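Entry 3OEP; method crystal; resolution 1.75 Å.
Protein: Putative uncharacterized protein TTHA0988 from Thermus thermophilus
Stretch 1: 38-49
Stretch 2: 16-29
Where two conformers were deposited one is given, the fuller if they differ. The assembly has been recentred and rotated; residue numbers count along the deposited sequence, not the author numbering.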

# COMPACT_ATOMS: atom_id res chain seq x y z
N ASP A 38 -3.65 -3.23 12.33
CA ASP A 38 -2.62 -4.10 11.77
C ASP A 38 -1.66 -4.56 12.85
O ASP A 38 -1.49 -3.89 13.87
CB ASP A 38 -1.84 -3.36 10.67
CG ASP A 38 -1.68 -4.18 9.39
OD1 ASP A 38 -2.02 -5.38 9.39
OD2 ASP A 38 -1.21 -3.61 8.39
N ALA A 39 -1.05 -5.71 12.60
CA ALA A 39 0.01 -6.27 13.44
C ALA A 39 1.03 -6.86 12.48
O ALA A 39 0.78 -7.89 11.85
CB ALA A 39 -0.55 -7.34 14.36
N VAL A 40 2.17 -6.19 12.35
CA VAL A 40 3.15 -6.54 11.32
C VAL A 40 4.50 -6.88 11.94
O VAL A 40 5.18 -6.01 12.49
CB VAL A 40 3.33 -5.40 10.31
CG1 VAL A 40 4.19 -5.87 9.13
CG2 VAL A 40 1.97 -4.88 9.80
N PRO A 41 4.91 -8.15 11.84
CA PRO A 41 6.23 -8.52 12.31
C PRO A 41 7.27 -8.51 11.19
O PRO A 41 6.96 -8.86 10.05
CB PRO A 41 6.01 -9.93 12.83
CG PRO A 41 5.01 -10.51 11.85
CD PRO A 41 4.14 -9.34 11.41
N ALA A 42 8.48 -8.08 11.50
CA ALA A 42 9.59 -8.13 10.55
C ALA A 42 10.87 -8.20 11.35
O ALA A 42 11.16 -7.30 12.14
CB ALA A 42 9.60 -6.89 9.67
N TYR A 43 11.62 -9.29 11.19
CA TYR A 43 12.81 -9.53 11.99
C TYR A 43 12.42 -9.44 13.48
O TYR A 43 11.43 -10.05 13.88
CB TYR A 43 13.93 -8.57 11.60
CG TYR A 43 14.15 -8.53 10.12
CD1 TYR A 43 14.90 -9.51 9.48
CD2 TYR A 43 13.60 -7.51 9.34
CE1 TYR A 43 15.09 -9.48 8.11
CE2 TYR A 43 13.78 -7.48 7.98
CZ TYR A 43 14.53 -8.46 7.37
OH TYR A 43 14.71 -8.40 6.01
N GLY A 44 13.15 -8.67 14.28
CA GLY A 44 12.83 -8.57 15.71
C GLY A 44 11.83 -7.49 16.08
O GLY A 44 11.69 -7.16 17.24
N VAL A 45 11.12 -6.94 15.09
CA VAL A 45 10.24 -5.80 15.31
C VAL A 45 8.78 -6.19 15.09
O VAL A 45 8.46 -6.93 14.14
CB VAL A 45 10.58 -4.65 14.36
CG1 VAL A 45 9.68 -3.46 14.60
CG2 VAL A 45 12.05 -4.25 14.52
N LEU A 46 7.90 -5.68 15.95
CA LEU A 46 6.46 -5.81 15.75
C LEU A 46 5.85 -4.42 15.73
O LEU A 46 6.02 -3.66 16.68
CB LEU A 46 5.84 -6.65 16.88
CG LEU A 46 4.32 -6.82 16.87
CD1 LEU A 46 3.86 -7.49 15.57
CD2 LEU A 46 3.88 -7.63 18.08
N TYR A 47 5.18 -4.08 14.64
CA TYR A 47 4.47 -2.82 14.52
C TYR A 47 2.99 -3.05 14.73
O TYR A 47 2.39 -3.92 14.09
CB TYR A 47 4.71 -2.21 13.14
CG TYR A 47 4.00 -0.90 12.91
CD1 TYR A 47 4.31 0.22 13.69
CD2 TYR A 47 3.03 -0.76 11.92
CE1 TYR A 47 3.67 1.43 13.49
CE2 TYR A 47 2.37 0.47 11.72
CZ TYR A 47 2.70 1.55 12.51
OH TYR A 47 2.09 2.77 12.34
N LEU A 48 2.40 -2.29 15.64
CA LEU A 48 0.97 -2.39 15.93
C LEU A 48 0.31 -1.07 15.56
O LEU A 48 0.76 -0.01 15.99
CB LEU A 48 0.74 -2.71 17.40
CG LEU A 48 1.35 -4.02 17.90
CD1 LEU A 48 1.08 -4.21 19.39
CD2 LEU A 48 0.81 -5.21 17.10
N GLU A 49 -0.74 -1.16 14.75
CA GLU A 49 -1.50 0.01 14.33
C GLU A 49 -2.92 -0.13 14.86
O GLU A 49 -3.51 -1.21 14.79
CB GLU A 49 -1.49 0.10 12.81
CG GLU A 49 -1.80 1.46 12.24
CD GLU A 49 -1.96 1.41 10.74
OE1 GLU A 49 -2.82 0.65 10.26
OE2 GLU A 49 -1.22 2.12 10.02
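Stretch 2 (16-29) EANRRALALAEALL

Residues 16-29 are helical throughout, with phi/psi near -64/-42 and an unbroken series of i to i+4 backbone hydrogen bonds. The helix packs on a β-hairpin whose strands, 38-42 and 45-49, are joined by a type II' turn from Ala42 to Val45. It runs nearly antiparallel to the first strand (164° between N-to-C directions, signed crossing angle -164°, closest axial approach 7.8 Å) and at 25° to the second (7.7 Å).

Along the first strand, alternation selects the contacts: Ala39 and Pro41 point toward the helix, Val40 and Ala42 away. Ala39 CB lies 4.2 Å from Leu28 CD1 and 4.3 Å from Leu29 CD2. Pro41 CB reaches Leu22 CD1 at 3.5 Å, while Pro41 CG is 3.8 Å from Ala25 CB.

At the turn, Asn18 ND2 donates to Tyr43 O (3.0 Å, 172°), a nearly linear bond and the sole hydrogen bond between the stretches. Gly44 CA sits 3.8 Å from Ala17 CB; an ideal CB on Gly44 would come within 3.0 Å of that methyl, so the approach is tight.

On the second strand, Leu46 points toward the helix, placing CD2 3.7 Å from Leu24 CB and CD1 3.7 Å from Ala25 CB. Leu48 starts sideways, but its CD2 reaches Leu28 CD1 at 3.6 Å. The contact buries 542 Å² in total.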

# COMPACT_ATOMS: atom_id res chain seq x y z
N GLU A 16 15.50 -15.72 17.73
CA GLU A 16 14.63 -15.68 18.89
C GLU A 16 13.83 -14.37 18.95
O GLU A 16 12.67 -14.38 19.35
CB GLU A 16 15.42 -15.94 20.18
CG GLU A 16 14.59 -15.96 21.47
CD GLU A 16 13.31 -16.79 21.41
OE1 GLU A 16 13.36 -18.00 21.10
OE2 GLU A 16 12.23 -16.23 21.69
N ALA A 17 14.42 -13.27 18.52
CA ALA A 17 13.69 -11.99 18.47
C ALA A 17 12.53 -12.09 17.48
O ALA A 17 11.42 -11.61 17.75
CB ALA A 17 14.62 -10.86 18.08
N ASN A 18 12.78 -12.73 16.34
CA ASN A 18 11.74 -12.94 15.33
C ASN A 18 10.64 -13.88 15.85
O ASN A 18 9.46 -13.62 15.61
CB ASN A 18 12.38 -13.47 14.05
CG ASN A 18 11.37 -13.65 12.93
OD1 ASN A 18 11.16 -14.77 12.47
ND2 ASN A 18 10.74 -12.56 12.49
N ARG A 19 11.00 -14.94 16.57
CA ARG A 19 10.01 -15.86 17.16
C ARG A 19 9.08 -15.11 18.09
O ARG A 19 7.86 -15.35 18.10
CB ARG A 19 10.66 -17.02 17.93
CG ARG A 19 9.65 -18.08 18.42
CD ARG A 19 10.11 -18.85 19.66
NE ARG A 19 10.24 -17.99 20.84
CZ ARG A 19 9.23 -17.64 21.63
NH1 ARG A 19 9.45 -16.84 22.67
NH2 ARG A 19 8.01 -18.09 21.39
N ARG A 20 9.65 -14.21 18.89
CA ARG A 20 8.87 -13.40 19.82
C ARG A 20 7.86 -12.50 19.09
O ARG A 20 6.68 -12.48 19.44
CB ARG A 20 9.82 -12.52 20.64
CG ARG A 20 9.15 -11.79 21.76
CD ARG A 20 8.89 -12.69 22.94
NE ARG A 20 8.64 -11.90 24.14
CZ ARG A 20 7.49 -11.83 24.80
NH1 ARG A 20 6.42 -12.51 24.41
NH2 ARG A 20 7.41 -11.06 25.88
N ALA A 21 8.34 -11.77 18.09
CA ALA A 21 7.48 -10.85 17.32
C ALA A 21 6.38 -11.61 16.60
O ALA A 21 5.22 -11.17 16.55
CB ALA A 21 8.30 -10.05 16.33
N LEU A 22 6.74 -12.77 16.06
CA LEU A 22 5.78 -13.63 15.34
C LEU A 22 4.72 -14.22 16.24
O LEU A 22 3.55 -14.24 15.88
CB LEU A 22 6.51 -14.76 14.60
CG LEU A 22 6.71 -14.62 13.10
CD1 LEU A 22 7.15 -13.22 12.68
CD2 LEU A 22 7.72 -15.66 12.62
N ALA A 23 5.13 -14.70 17.42
CA ALA A 23 4.19 -15.30 18.37
C ALA A 23 3.12 -14.29 18.77
O ALA A 23 1.93 -14.63 18.87
CB ALA A 23 4.93 -15.80 19.61
N LEU A 24 3.55 -13.06 19.00
CA LEU A 24 2.64 -11.98 19.38
C LEU A 24 1.73 -11.59 18.22
O LEU A 24 0.51 -11.48 18.40
CB LEU A 24 3.42 -10.77 19.90
CG LEU A 24 4.15 -11.02 21.23
CD1 LEU A 24 5.02 -9.84 21.61
CD2 LEU A 24 3.16 -11.34 22.34
N ALA A 25 2.31 -11.39 17.04
CA ALA A 25 1.52 -11.02 15.87
C ALA A 25 0.48 -12.10 15.55
O ALA A 25 -0.68 -11.78 15.30
CB ALA A 25 2.41 -10.78 14.66
N GLU A 26 0.91 -13.36 15.56
CA GLU A 26 0.01 -14.48 15.25
C GLU A 26 -1.17 -14.56 16.21
O GLU A 26 -2.30 -14.76 15.78
CB GLU A 26 0.78 -15.81 15.23
CG GLU A 26 1.64 -15.98 13.99
CD GLU A 26 2.59 -17.17 14.05
OE1 GLU A 26 2.65 -17.86 15.10
OE2 GLU A 26 3.28 -17.41 13.04
N ALA A 27 -0.89 -14.40 17.50
CA ALA A 27 -1.94 -14.44 18.52
C ALA A 27 -2.97 -13.32 18.32
O ALA A 27 -4.17 -13.54 18.47
CB ALA A 27 -1.33 -14.37 19.92
N LEU A 28 -2.49 -12.12 17.98
CA LEU A 28 -3.38 -10.99 17.70
C LEU A 28 -4.21 -11.22 16.45
O LEU A 28 -5.41 -10.94 16.45
CB LEU A 28 -2.59 -9.69 17.56
CG LEU A 28 -2.03 -9.07 18.84
CD1 LEU A 28 -1.04 -7.97 18.50
CD2 LEU A 28 -3.15 -8.53 19.72
N LEU A 29 -3.57 -11.71 15.39
CA LEU A 29 -4.25 -11.89 14.10
C LEU A 29 -5.29 -13.03 14.15
O LEU A 29 -6.27 -13.02 13.41
CB LEU A 29 -3.23 -12.11 12.97
CG LEU A 29 -2.34 -10.88 12.68
CD1 LEU A 29 -1.09 -11.25 11.90
CD2 LEU A 29 -3.14 -9.79 11.96